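Local coordinates for DNA polymerase III, gamma subunit-related protein (Thermotoga maritima, PDB 2GNO) that probably binds DNA and resembles the clamp-loader subunits of DNA polymerase III, built on an AAA+ type core, at residues D146-K149 with L155-E158; E215-V220 with A227-V232; E54-G59 with C91-Q96; N75-L80 with P110-I115; D4-L9 with P39-K44. One frame throughout, in Å; residues are numbered along the deposited sequence.

Contact 1 of 5, residues D146-K149 with L155-E158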
# COMPACT_ATOMS: atom_id res chain seq x y z
N ASP A 146 -17.68 9.71 -2.49
CA ASP A 146 -18.95 10.26 -1.99
C ASP A 146 -19.69 9.20 -1.16
O ASP A 146 -20.36 9.54 -0.20
CB ASP A 146 -19.85 10.71 -3.15
CG ASP A 146 -19.24 11.84 -3.98
OD1 ASP A 146 -18.40 12.62 -3.47
OD2 ASP A 146 -19.65 11.98 -5.16
N LEU A 147 -19.53 7.93 -1.52
CA LEU A 147 -20.19 6.83 -0.82
C LEU A 147 -19.56 6.64 0.58
O LEU A 147 -20.30 6.47 1.55
CB LEU A 147 -20.15 5.56 -1.69
CG LEU A 147 -21.16 4.42 -1.53
CD1 LEU A 147 -20.95 3.40 -2.66
CD2 LEU A 147 -21.09 3.76 -0.18
N VAL A 148 -18.22 6.71 0.70
CA VAL A 148 -17.55 6.56 2.01
C VAL A 148 -17.76 7.83 2.88
O VAL A 148 -18.10 7.69 4.06
CB VAL A 148 -16.04 6.20 1.90
CG1 VAL A 148 -15.44 6.01 3.31
CG2 VAL A 148 -15.86 4.93 1.06
N LYS A 149 -17.57 9.02 2.30
CA LYS A 149 -17.80 10.30 3.00
C LYS A 149 -19.15 10.30 3.69
O LYS A 149 -19.25 10.67 4.86
CB LYS A 149 -17.82 11.49 2.03
CG LYS A 149 -16.50 11.96 1.49
CD LYS A 149 -16.73 13.02 0.41
CE LYS A 149 -15.45 13.48 -0.25
NZ LYS A 149 -15.77 14.46 -1.32
N LEU A 155 -15.42 12.25 9.76
CA LEU A 155 -14.24 11.38 9.85
C LEU A 155 -13.41 11.31 8.56
O LEU A 155 -12.21 11.04 8.62
CB LEU A 155 -14.68 9.97 10.27
CG LEU A 155 -15.44 9.83 11.61
CD1 LEU A 155 -15.98 8.44 11.80
CD2 LEU A 155 -14.57 10.25 12.80
N TRP A 156 -14.04 11.51 7.40
CA TRP A 156 -13.36 11.50 6.11
C TRP A 156 -12.34 12.63 6.01
O TRP A 156 -11.19 12.42 5.62
CB TRP A 156 -14.38 11.59 4.97
CG TRP A 156 -13.77 11.54 3.59
CD1 TRP A 156 -13.43 12.61 2.81
CD2 TRP A 156 -13.42 10.37 2.83
NE1 TRP A 156 -12.91 12.18 1.61
CE2 TRP A 156 -12.88 10.82 1.60
CE3 TRP A 156 -13.52 9.00 3.06
CZ2 TRP A 156 -12.44 9.94 0.62
CZ3 TRP A 156 -13.09 8.13 2.07
CH2 TRP A 156 -12.56 8.60 0.87
N GLU A 157 -12.75 13.85 6.35
CA GLU A 157 -11.85 15.00 6.32
C GLU A 157 -10.78 14.89 7.43
O GLU A 157 -9.68 15.42 7.30
CB GLU A 157 -12.60 16.34 6.39
CG GLU A 157 -13.33 16.76 5.08
CD GLU A 157 -14.50 15.87 4.65
OE1 GLU A 157 -15.14 15.23 5.51
OE2 GLU A 157 -14.79 15.84 3.43
N GLU A 158 -11.12 14.17 8.50
CA GLU A 158 -10.24 13.93 9.66
C GLU A 158 -9.18 12.84 9.40
O GLU A 158 -8.21 12.70 10.16
CB GLU A 158 -11.16 13.58 10.83
CG GLU A 158 -10.55 13.43 12.20
CD GLU A 158 -11.61 13.43 13.33
OE1 GLU A 158 -12.62 14.17 13.25
OE2 GLU A 158 -11.40 12.72 14.34
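The indole of Trp156 is met by two neighbours from helix 142-152, Lys149 lying over one face of its five-membered ring and Val148 reaching the far end of its six-membered ring. Lys149 contributes its aliphatic chain: CG stands 3.4 Å from the centroid of the Trp156 five-membered ring and 10° off the ring normal, a CH-pi contact in which the methylene is displaced a little toward the rim. Beyond CG the lysine runs extended and crosses the indole at a slant, bringing CE to 3.4 Å from Trp156 NE1. The Val148 side chain stands at about a right angle to that of Trp156, and CG1, set anti to the backbone N (chi1 -178°), comes obliquely to CZ3 at 3.4 Å. Leu162 and Glu163, in the loop beyond, touch the same tryptophan.

The ammonium of Lys149 makes no hydrogen bond or salt bridge to residues 155-158. NZ has a long salt bridge with Asp146 OD1, 3.9 Å, on its own helix, and lies 5.0 Å from Glu157 OE2. Lysine suits this place because its methylenes can pack on an aromatic face while its charge stays at the rim. The chemistry implies that dispersion and CH-pi attraction, with at most a weak, probably long-range pull from Glu157, join helix 142-152 to the short, weakly bonded helix 155-158 of what is probably the AAA+ lid.

Contact 2 of 5, residues E215-V220 with A227-V232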
# COMPACT_ATOMS: atom_id res chain seq x y z
N GLU A 215 -0.10 12.05 18.08
CA GLU A 215 -0.86 12.90 18.97
C GLU A 215 -0.27 12.85 20.37
O GLU A 215 -0.26 13.86 21.05
CB GLU A 215 -2.36 12.53 18.96
CG GLU A 215 -3.30 13.47 19.74
CD GLU A 215 -3.40 14.88 19.17
OE1 GLU A 215 -2.85 15.17 18.09
OE2 GLU A 215 -4.03 15.72 19.82
N ARG A 216 0.24 11.69 20.80
CA ARG A 216 0.87 11.58 22.11
C ARG A 216 2.15 12.37 22.15
O ARG A 216 2.43 12.99 23.16
CB ARG A 216 1.13 10.15 22.51
CG ARG A 216 -0.14 9.45 22.73
CD ARG A 216 0.02 8.07 23.18
NE ARG A 216 -1.30 7.47 23.29
CZ ARG A 216 -1.56 6.27 23.80
NH1 ARG A 216 -0.61 5.54 24.37
NH2 ARG A 216 -2.82 5.86 23.81
N PHE A 217 2.94 12.32 21.08
CA PHE A 217 4.15 13.11 21.03
C PHE A 217 3.80 14.58 20.94
O PHE A 217 4.54 15.38 21.46
CB PHE A 217 5.11 12.70 19.91
CG PHE A 217 5.91 11.48 20.23
CD1 PHE A 217 6.97 11.57 21.12
CD2 PHE A 217 5.66 10.29 19.63
CE1 PHE A 217 7.73 10.49 21.43
CE2 PHE A 217 6.44 9.17 19.93
CZ PHE A 217 7.47 9.28 20.83
N SER A 218 2.71 14.93 20.28
CA SER A 218 2.26 16.32 20.20
C SER A 218 1.74 16.89 21.54
O SER A 218 2.02 18.04 21.88
CB SER A 218 1.14 16.43 19.15
OG SER A 218 0.73 17.78 18.98
N LYS A 219 1.03 16.08 22.32
CA LYS A 219 0.42 16.50 23.58
C LYS A 219 1.08 16.11 24.90
O LYS A 219 0.65 16.63 25.94
CB LYS A 219 -1.02 15.99 23.63
CG LYS A 219 -1.94 16.48 22.52
CD LYS A 219 -2.10 17.99 22.47
CE LYS A 219 -3.16 18.37 21.45
NZ LYS A 219 -3.39 19.84 21.36
N VAL A 220 2.03 15.19 24.91
CA VAL A 220 2.68 14.81 26.17
C VAL A 220 3.25 16.06 26.85
O VAL A 220 3.72 16.95 26.17
CB VAL A 220 3.79 13.76 25.97
CG1 VAL A 220 4.91 14.25 25.02
CG2 VAL A 220 4.35 13.32 27.29
N ALA A 227 10.85 10.87 27.76
CA ALA A 227 10.57 9.63 28.41
C ALA A 227 9.78 8.81 27.40
O ALA A 227 10.10 7.64 27.16
CB ALA A 227 9.78 9.84 29.70
N LEU A 228 8.78 9.44 26.76
CA LEU A 228 7.97 8.76 25.74
C LEU A 228 8.88 8.35 24.58
O LEU A 228 8.80 7.24 24.10
CB LEU A 228 6.85 9.67 25.22
CG LEU A 228 5.88 9.09 24.19
CD1 LEU A 228 5.18 7.83 24.71
CD2 LEU A 228 4.88 10.13 23.79
N PHE A 229 9.73 9.26 24.14
CA PHE A 229 10.65 8.99 23.03
C PHE A 229 11.55 7.80 23.30
O PHE A 229 11.71 6.94 22.43
CB PHE A 229 11.49 10.21 22.73
CG PHE A 229 12.38 10.06 21.54
CD1 PHE A 229 11.88 10.31 20.27
CD2 PHE A 229 13.72 9.72 21.68
CE1 PHE A 229 12.69 10.20 19.17
CE2 PHE A 229 14.53 9.61 20.59
CZ PHE A 229 14.01 9.84 19.33
N ASP A 230 12.14 7.75 24.50
CA ASP A 230 13.02 6.62 24.90
C ASP A 230 12.25 5.30 24.90
O ASP A 230 12.76 4.29 24.40
CB ASP A 230 13.68 6.86 26.25
CG ASP A 230 14.69 8.02 26.23
OD1 ASP A 230 15.10 8.46 25.13
OD2 ASP A 230 15.07 8.49 27.32
N GLN A 231 11.03 5.32 25.42
CA GLN A 231 10.18 4.12 25.43
C GLN A 231 9.89 3.63 24.00
O GLN A 231 9.86 2.42 23.75
CB GLN A 231 8.87 4.40 26.16
CG GLN A 231 7.90 3.23 26.28
CD GLN A 231 6.61 3.59 27.01
OE1 GLN A 231 6.26 4.76 27.17
NE2 GLN A 231 5.87 2.57 27.41
N VAL A 232 9.64 4.55 23.08
CA VAL A 232 9.36 4.17 21.70
C VAL A 232 10.61 3.67 20.97
O VAL A 232 10.54 2.68 20.27
CB VAL A 232 8.69 5.32 20.91
CG1 VAL A 232 8.54 4.98 19.43
CG2 VAL A 232 7.32 5.64 21.51
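Phe217 reaches from helix 203-219 into the side of helix 225-235, and its ring can be followed atom by atom. From CB the ring leaves with CG anti to the carbonyl carbon (chi1 -78°), which carries it across to the other helix. CG is 3.9 Å from Leu228 CD2, and CD1 comes still nearer to that methyl. CD2 of the leucine lies over the ring, 3.8 Å from the Phe217 centroid and 14° off the normal, a CH-pi contact. Farther out, CE1 meets Leu228 CG at 3.6 Å on this face, while the backbone N of Phe229 approaches CE1 at the ring edge. At the tip, CZ touches Val232 CG2 at 3.7 Å.

Leu228 CD2 is also 4.3 Å from Val220 CG1. The guanidinium of Arg216 turns elsewhere, to a salt bridge with Glu212. Phe225 packs edge-to-face on Phe217, and Leu291 touches it too. The axes of segments 215-219 and 227-232 run nearly antiparallel, at 153°, and come within 10.8 Å, as in a helical hairpin. Phenylalanine suits this spacing because its ring is long enough to bridge it. The absence of hydrogen bonds across implies that shape and hydrophobic burial hold this helical pair.

Contact 3 of 5, residues E54-G59 with C91-Q96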
# COMPACT_ATOMS: atom_id res chain seq x y z
N GLU A 54 -0.75 -15.51 -6.02
CA GLU A 54 -0.39 -14.15 -5.70
C GLU A 54 1.09 -14.09 -5.39
O GLU A 54 1.58 -14.86 -4.57
CB GLU A 54 -1.21 -13.67 -4.52
CG GLU A 54 -1.13 -12.18 -4.22
CD GLU A 54 -1.98 -11.78 -3.01
OE1 GLU A 54 -2.63 -12.66 -2.42
OE2 GLU A 54 -2.00 -10.59 -2.66
N ILE A 55 1.81 -13.19 -6.06
CA ILE A 55 3.24 -12.98 -5.85
C ILE A 55 3.37 -11.60 -5.23
O ILE A 55 2.98 -10.61 -5.85
CB ILE A 55 4.05 -13.11 -7.14
CG1 ILE A 55 4.05 -14.57 -7.63
CG2 ILE A 55 5.49 -12.65 -6.96
CD1 ILE A 55 4.85 -15.58 -6.75
N ASP A 56 3.89 -11.55 -4.01
CA ASP A 56 4.07 -10.28 -3.29
C ASP A 56 5.12 -10.48 -2.16
O ASP A 56 4.76 -10.62 -1.00
CB ASP A 56 2.71 -9.89 -2.70
CG ASP A 56 2.69 -8.49 -2.10
OD1 ASP A 56 3.51 -7.63 -2.44
OD2 ASP A 56 1.78 -8.24 -1.30
N PRO A 57 6.41 -10.54 -2.50
CA PRO A 57 7.44 -10.73 -1.46
C PRO A 57 7.45 -9.61 -0.42
O PRO A 57 7.02 -8.51 -0.72
CB PRO A 57 8.75 -10.75 -2.23
CG PRO A 57 8.46 -10.33 -3.59
CD PRO A 57 7.00 -10.45 -3.85
N GLU A 58 7.92 -9.90 0.80
CA GLU A 58 7.97 -8.88 1.87
C GLU A 58 8.94 -7.72 1.65
O GLU A 58 8.75 -6.65 2.24
CB GLU A 58 8.28 -9.51 3.23
CG GLU A 58 7.16 -10.37 3.82
CD GLU A 58 7.51 -10.94 5.20
OE1 GLU A 58 8.66 -10.81 5.66
OE2 GLU A 58 6.61 -11.53 5.83
N GLY A 59 9.98 -7.92 0.84
CA GLY A 59 10.98 -6.87 0.59
C GLY A 59 10.68 -5.99 -0.60
O GLY A 59 9.54 -5.88 -1.01
N CYS A 91 4.93 -4.83 -9.65
CA CYS A 91 5.85 -5.53 -10.54
C CYS A 91 7.14 -4.85 -11.00
O CYS A 91 8.03 -5.52 -11.56
CB CYS A 91 5.10 -6.08 -11.75
SG CYS A 91 4.47 -4.75 -12.70
N GLU A 92 7.26 -3.53 -10.77
CA GLU A 92 8.49 -2.79 -11.08
C GLU A 92 9.64 -3.30 -10.22
O GLU A 92 10.82 -3.05 -10.53
CB GLU A 92 8.34 -1.27 -10.89
CG GLU A 92 8.17 -0.70 -9.45
CD GLU A 92 6.84 -0.95 -8.78
OE1 GLU A 92 5.94 -1.59 -9.37
OE2 GLU A 92 6.70 -0.48 -7.62
N ARG A 93 9.30 -3.97 -9.12
CA ARG A 93 10.27 -4.60 -8.23
C ARG A 93 11.02 -5.77 -8.88
O ARG A 93 11.98 -6.28 -8.29
CB ARG A 93 9.59 -5.06 -6.95
CG ARG A 93 9.08 -3.94 -6.04
CD ARG A 93 8.53 -4.54 -4.74
NE ARG A 93 7.35 -5.37 -5.02
CZ ARG A 93 6.75 -6.19 -4.16
NH1 ARG A 93 7.18 -6.36 -2.92
NH2 ARG A 93 5.69 -6.87 -4.55
N MSE A 94 10.58 -6.24 -10.06
CA MSE A 94 11.27 -7.31 -10.74
C MSE A 94 12.71 -6.95 -11.06
O MSE A 94 13.00 -5.83 -11.45
CB MSE A 94 10.57 -7.72 -12.04
CG MSE A 94 9.27 -8.48 -11.86
SE MSE A 94 8.56 -8.97 -13.58
CE MSE A 94 6.87 -9.70 -12.98
N THR A 95 13.60 -7.93 -10.89
CA THR A 95 15.01 -7.76 -11.18
C THR A 95 15.15 -7.97 -12.68
O THR A 95 14.21 -8.42 -13.33
CB THR A 95 15.88 -8.84 -10.48
OG1 THR A 95 15.51 -10.15 -10.94
CG2 THR A 95 15.72 -8.77 -8.96
N GLN A 96 16.34 -7.65 -13.22
CA GLN A 96 16.62 -7.85 -14.65
C GLN A 96 16.54 -9.34 -15.02
O GLN A 96 16.08 -9.68 -16.12
CB GLN A 96 18.03 -7.33 -15.01
CG GLN A 96 18.23 -5.83 -14.90
CD GLN A 96 17.52 -5.01 -15.99
OE1 GLN A 96 16.86 -5.56 -16.88
NE2 GLN A 96 17.69 -3.70 -15.93
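This is a surface contact, polar and centred on one arginine, that joins the loop leaving the C-terminal end of strand 52-55 to the loop after its neighbour, strand 84-88, in the parallel sheet. Arg93 extends its guanidinium into the bend of residues 56-59 and binds three oxygens there. NH2 donates to Asp56 OD1 at 3.1 Å, a salt bridge that uses the anti lone pair of the carboxylate; the two flat groups are turned 70° apart. NH1 is shared between two backbone carbonyls, Pro57 O at 3.1 Å and Gly59 O at 3.1 Å. The glycine oxygen lies in the guanidinium plane, whereas the proline oxygen is somewhat tilted from it. All three bonds are moderately bent, near 143°. Pro57 CG lies over one face of the guanidinium, and its CD comes to 3.9 Å from Arg93 NH2.

A bend at chi3 (-65°) turns the head to this bay. On its own side, the carbonyls of His89 and Asp90 accept from NH2 and NE. Across from it, Asp56 OD2 forms a salt bridge with Arg32. A methionine in place of Arg93 would probably leave the carbonyls of Pro57, Gly59, His89 and Asp90 without these donors and Asp56 without one of its two cationic mates. Arginine suits the site because its planar head offers several N-H groups in fixed directions, which implies that one cation ties both loops together.

Contact 4 of 5, residues N75-L80 with P110-I115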
# COMPACT_ATOMS: atom_id res chain seq x y z
N ASN A 75 2.13 -24.04 -15.75
CA ASN A 75 2.18 -25.27 -16.57
C ASN A 75 1.02 -26.27 -16.43
O ASN A 75 0.93 -27.19 -17.26
CB ASN A 75 3.54 -25.99 -16.42
CG ASN A 75 4.69 -25.22 -17.06
OD1 ASN A 75 4.49 -24.41 -17.97
ND2 ASN A 75 5.91 -25.51 -16.61
N TYR A 76 0.17 -26.09 -15.42
CA TYR A 76 -0.99 -26.93 -15.14
C TYR A 76 -2.30 -26.18 -15.37
O TYR A 76 -2.34 -24.95 -15.25
CB TYR A 76 -0.96 -27.38 -13.67
CG TYR A 76 0.25 -28.22 -13.30
CD1 TYR A 76 1.42 -27.61 -12.85
CD2 TYR A 76 0.22 -29.60 -13.40
CE1 TYR A 76 2.53 -28.38 -12.50
CE2 TYR A 76 1.32 -30.38 -13.06
CZ TYR A 76 2.47 -29.76 -12.61
OH TYR A 76 3.56 -30.53 -12.27
N SER A 77 -3.35 -26.91 -15.71
CA SER A 77 -4.67 -26.32 -15.92
C SER A 77 -5.38 -25.95 -14.62
O SER A 77 -5.04 -26.47 -13.55
CB SER A 77 -5.58 -27.31 -16.66
OG SER A 77 -5.07 -27.63 -17.93
N PRO A 78 -6.33 -25.00 -14.69
CA PRO A 78 -7.12 -24.68 -13.50
C PRO A 78 -8.07 -25.83 -13.17
O PRO A 78 -8.48 -26.57 -14.08
CB PRO A 78 -7.93 -23.47 -13.96
CG PRO A 78 -8.03 -23.64 -15.43
CD PRO A 78 -6.71 -24.13 -15.83
N GLU A 79 -8.41 -25.99 -11.88
CA GLU A 79 -9.30 -27.05 -11.43
C GLU A 79 -10.77 -26.70 -11.64
O GLU A 79 -11.49 -27.43 -12.31
CB GLU A 79 -9.08 -27.36 -9.95
CG GLU A 79 -7.69 -27.88 -9.61
CD GLU A 79 -7.54 -28.30 -8.14
OE1 GLU A 79 -8.54 -28.28 -7.37
OE2 GLU A 79 -6.40 -28.66 -7.75
N LEU A 80 -11.18 -25.58 -11.04
CA LEU A 80 -12.57 -25.09 -11.09
C LEU A 80 -12.79 -24.00 -12.12
O LEU A 80 -13.83 -23.98 -12.79
CB LEU A 80 -12.93 -24.49 -9.73
CG LEU A 80 -12.84 -25.41 -8.51
CD1 LEU A 80 -13.03 -24.62 -7.23
CD2 LEU A 80 -13.85 -26.53 -8.61
N PRO A 110 0.09 -19.54 -21.47
CA PRO A 110 -0.78 -20.63 -21.87
C PRO A 110 -2.18 -20.11 -22.21
O PRO A 110 -2.61 -19.12 -21.61
CB PRO A 110 -0.82 -21.51 -20.61
CG PRO A 110 0.49 -21.26 -19.95
CD PRO A 110 0.80 -19.83 -20.21
N GLU A 111 -2.84 -20.72 -23.19
CA GLU A 111 -4.20 -20.33 -23.63
C GLU A 111 -5.18 -20.09 -22.47
O GLU A 111 -5.99 -19.16 -22.52
CB GLU A 111 -4.81 -21.33 -24.66
CG GLU A 111 -4.98 -22.83 -24.25
CD GLU A 111 -3.68 -23.67 -24.22
OE1 GLU A 111 -2.60 -23.16 -24.60
OE2 GLU A 111 -3.75 -24.85 -23.83
N TYR A 112 -5.05 -20.90 -21.42
CA TYR A 112 -5.87 -20.82 -20.22
C TYR A 112 -5.33 -19.85 -19.14
O TYR A 112 -5.92 -19.77 -18.08
CB TYR A 112 -6.05 -22.24 -19.61
CG TYR A 112 -4.73 -22.95 -19.29
CD1 TYR A 112 -3.97 -22.60 -18.16
CD2 TYR A 112 -4.24 -23.96 -20.11
CE1 TYR A 112 -2.76 -23.24 -17.88
CE2 TYR A 112 -3.05 -24.60 -19.84
CZ TYR A 112 -2.31 -24.24 -18.72
OH TYR A 112 -1.13 -24.88 -18.47
N ALA A 113 -4.25 -19.11 -19.40
CA ALA A 113 -3.65 -18.21 -18.41
C ALA A 113 -3.95 -16.70 -18.52
O ALA A 113 -4.05 -16.14 -19.59
CB ALA A 113 -2.16 -18.40 -18.41
N VAL A 114 -4.06 -16.06 -17.37
CA VAL A 114 -4.24 -14.61 -17.30
C VAL A 114 -3.19 -14.16 -16.30
O VAL A 114 -3.21 -14.60 -15.17
CB VAL A 114 -5.62 -14.21 -16.81
CG1 VAL A 114 -5.72 -12.67 -16.73
CG2 VAL A 114 -6.69 -14.79 -17.72
N ILE A 115 -2.25 -13.33 -16.73
CA ILE A 115 -1.22 -12.82 -15.83
C ILE A 115 -1.62 -11.39 -15.55
O ILE A 115 -1.81 -10.61 -16.49
CB ILE A 115 0.19 -12.90 -16.42
CG1 ILE A 115 0.53 -14.36 -16.80
CG2 ILE A 115 1.19 -12.33 -15.41
CD1 ILE A 115 1.90 -14.54 -17.50
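Tyr112 lifts its ring toward residues 75-78 because CG sits between its own backbone N and carbonyl carbon (chi1 57°), a crowded position, and chi2 of 77° then turns one face toward Ser77. Over that face lies Ser77 CA, 4.3 Å from the ring centroid and 16° off the normal, a distant CH-pi contact; the opposite face carries Pro110 CB. Pro78 crosses at a slant, its CD 3.9 Å from Tyr112 CD1. The carbonyl of Tyr76 comes obliquely to the ring, O to CE1 at 3.2 Å, and that same oxygen accepts from Lys84.

At the far end the phenol OH lies 3.3 Å from Asn75 C and hydrogen-bonds to Leu74 O at the end of helix 64-74. A tyrosine fits here since its two faces take Pro110 and Ser77 CA while its hydroxyl meets a helix-terminal carbonyl. A serine in place of Tyr112 would probably open a gap between Ser77 and Pro110 and leave Leu74 O without this hydroxyl.

Tyr112 is the third residue of a type I beta turn, Pro110 to Ala113. The contact thus packs loops at the N-terminal end of strand 113-119 in the parallel sheet, consistent with an alpha/beta fold of the P-loop NTPase kind.

Contact 5 of 5, residues D4-L9 with P39-K44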
# COMPACT_ATOMS: atom_id res chain seq x y z
N ASP A 4 -17.86 -1.19 -14.17
CA ASP A 4 -17.47 -0.62 -15.50
C ASP A 4 -16.05 -1.02 -15.90
O ASP A 4 -15.84 -1.50 -17.02
CB ASP A 4 -17.57 0.91 -15.49
CG ASP A 4 -18.98 1.42 -15.24
OD1 ASP A 4 -19.89 0.60 -15.00
OD2 ASP A 4 -19.17 2.66 -15.28
N GLN A 5 -15.09 -0.83 -14.99
CA GLN A 5 -13.68 -1.16 -15.25
C GLN A 5 -13.54 -2.67 -15.35
O GLN A 5 -13.11 -3.18 -16.38
CB GLN A 5 -12.75 -0.61 -14.15
CG GLN A 5 -11.25 -0.62 -14.52
CD GLN A 5 -10.85 0.54 -15.44
OE1 GLN A 5 -11.09 1.71 -15.14
NE2 GLN A 5 -10.16 0.22 -16.53
N LEU A 6 -13.95 -3.37 -14.29
CA LEU A 6 -13.91 -4.82 -14.21
C LEU A 6 -14.62 -5.50 -15.40
O LEU A 6 -14.12 -6.50 -15.92
CB LEU A 6 -14.52 -5.31 -12.89
CG LEU A 6 -13.79 -5.01 -11.58
CD1 LEU A 6 -14.65 -5.32 -10.38
CD2 LEU A 6 -12.46 -5.78 -11.48
N GLU A 7 -15.74 -4.92 -15.85
CA GLU A 7 -16.51 -5.47 -16.97
C GLU A 7 -15.78 -5.35 -18.31
O GLU A 7 -15.88 -6.25 -19.14
CB GLU A 7 -17.91 -4.81 -17.06
CG GLU A 7 -18.90 -5.52 -18.01
CD GLU A 7 -19.17 -6.98 -17.62
OE1 GLU A 7 -19.14 -7.31 -16.41
OE2 GLU A 7 -19.43 -7.80 -18.53
N THR A 8 -15.04 -4.26 -18.50
CA THR A 8 -14.27 -4.03 -19.73
C THR A 8 -13.15 -5.07 -19.81
O THR A 8 -12.94 -5.68 -20.86
CB THR A 8 -13.73 -2.60 -19.80
OG1 THR A 8 -14.84 -1.69 -19.73
CG2 THR A 8 -12.97 -2.35 -21.09
N LEU A 9 -12.46 -5.28 -18.69
CA LEU A 9 -11.41 -6.29 -18.56
C LEU A 9 -11.91 -7.70 -18.81
O LEU A 9 -11.24 -8.48 -19.49
CB LEU A 9 -10.78 -6.27 -17.15
CG LEU A 9 -9.71 -5.23 -16.87
CD1 LEU A 9 -9.37 -5.19 -15.40
CD2 LEU A 9 -8.48 -5.54 -17.70
N PRO A 39 -10.14 -12.08 -10.81
CA PRO A 39 -10.47 -13.45 -11.14
C PRO A 39 -11.89 -13.87 -10.79
O PRO A 39 -12.56 -14.52 -11.61
CB PRO A 39 -9.43 -14.25 -10.35
CG PRO A 39 -8.34 -13.29 -10.12
CD PRO A 39 -8.97 -12.02 -9.92
N GLU A 40 -12.34 -13.53 -9.59
CA GLU A 40 -13.71 -13.83 -9.19
C GLU A 40 -14.72 -13.05 -10.01
O GLU A 40 -15.78 -13.57 -10.31
CB GLU A 40 -13.92 -13.61 -7.70
CG GLU A 40 -15.36 -13.82 -7.28
CD GLU A 40 -15.54 -13.94 -5.79
OE1 GLU A 40 -14.56 -13.97 -5.03
OE2 GLU A 40 -16.69 -14.00 -5.40
N TYR A 41 -14.39 -11.82 -10.38
CA TYR A 41 -15.29 -11.04 -11.22
C TYR A 41 -15.46 -11.69 -12.60
O TYR A 41 -16.56 -11.72 -13.13
CB TYR A 41 -14.83 -9.60 -11.36
CG TYR A 41 -15.88 -8.76 -12.04
CD1 TYR A 41 -16.91 -8.19 -11.32
CD2 TYR A 41 -15.89 -8.61 -13.43
CE1 TYR A 41 -17.91 -7.46 -11.96
CE2 TYR A 41 -16.86 -7.87 -14.06
CZ TYR A 41 -17.87 -7.30 -13.33
OH TYR A 41 -18.86 -6.56 -13.96
N VAL A 42 -14.38 -12.21 -13.18
CA VAL A 42 -14.48 -12.87 -14.48
C VAL A 42 -15.16 -14.23 -14.38
O VAL A 42 -15.98 -14.56 -15.22
CB VAL A 42 -13.07 -13.09 -15.11
CG1 VAL A 42 -13.13 -13.92 -16.42
CG2 VAL A 42 -12.39 -11.77 -15.38
N GLU A 43 -14.81 -15.02 -13.37
CA GLU A 43 -15.30 -16.36 -13.22
C GLU A 43 -16.62 -16.51 -12.48
O GLU A 43 -17.23 -17.57 -12.56
CB GLU A 43 -14.24 -17.18 -12.49
CG GLU A 43 -12.87 -17.22 -13.18
CD GLU A 43 -12.81 -18.10 -14.43
OE1 GLU A 43 -13.71 -18.92 -14.64
OE2 GLU A 43 -11.82 -17.98 -15.17
N LYS A 44 -17.05 -15.47 -11.75
CA LYS A 44 -18.28 -15.49 -10.97
C LYS A 44 -18.26 -16.64 -10.00
O LYS A 44 -19.25 -17.35 -9.84
CB LYS A 44 -19.53 -15.54 -11.86
CG LYS A 44 -19.59 -14.49 -12.96
CD LYS A 44 -19.47 -13.10 -12.40
CE LYS A 44 -19.58 -12.08 -13.49
NZ LYS A 44 -19.28 -10.72 -12.99
O HOH W 1 -20.16 -9.55 -15.29
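Aromatic packing comes first: Leu6 of helix 5-14 lies on the ring of Tyr41 from helix 30-43. Its CB is 3.6 Å from the Tyr41 centroid and 12° off the normal, so the CH-pi contact falls over the middle of the face, and CD1 reaches the ring atom CD1 at 3.8 Å. With Tyr41 CG anti to its backbone N (chi1 -171°), the ring projects across to the first helix. On the opposite face stands Lys44 NZ, 3.6 Å above the plane, so the tyrosine is held between an alkyl group and an ammonium.

These helices flank the parallel sheet of the alpha/beta domain, and Leu6 also touches Val34 and Leu38, while Val42 meets Tyr85 in strand 84-88.

Hydrogen bonding is directed by the phenol. Tyr41 OH donates at 2.6 Å, meeting the anti lone pair of Glu7 OE1, with carboxylate and ring planes 69° apart. Glutamate suits this place because its carboxylate can accept from the phenol and a water at once, and a bend at chi2 brings it to the ring edge.

Charge adds a water-mediated link. One water donates to Glu7 OE1 at 2.7 Å and accepts from Lys44 NZ at 2.7 Å, bridging ions whose charged atoms are 4.8 Å apart. Lys44 NZ also gives a weak bond to Tyr41 O.

Overall arrangement
Contacts 3, 4 and 5 gather in the alpha/beta domain, whereas contacts 1 and 2 belong to the helical parts that follow. Contacts 3 and 4 reach the same parallel sheet and their segments alternate along the chain, their centres about 21 Å apart. Contact 5 lies close to contact 4, about 17 Å between centres and about 5 Å between nearest atoms, but they do not touch. Contact 1, in the probable lid, stands about 27 Å from contact 5 and about 29 Å from contact 2, centre to centre. Contact 2 contributes to a pocket holding 2-ethoxyethanol, probably from the crystallisation liquor; a sodium ion lies about 5 Å from the Leu6 side chain of contact 5.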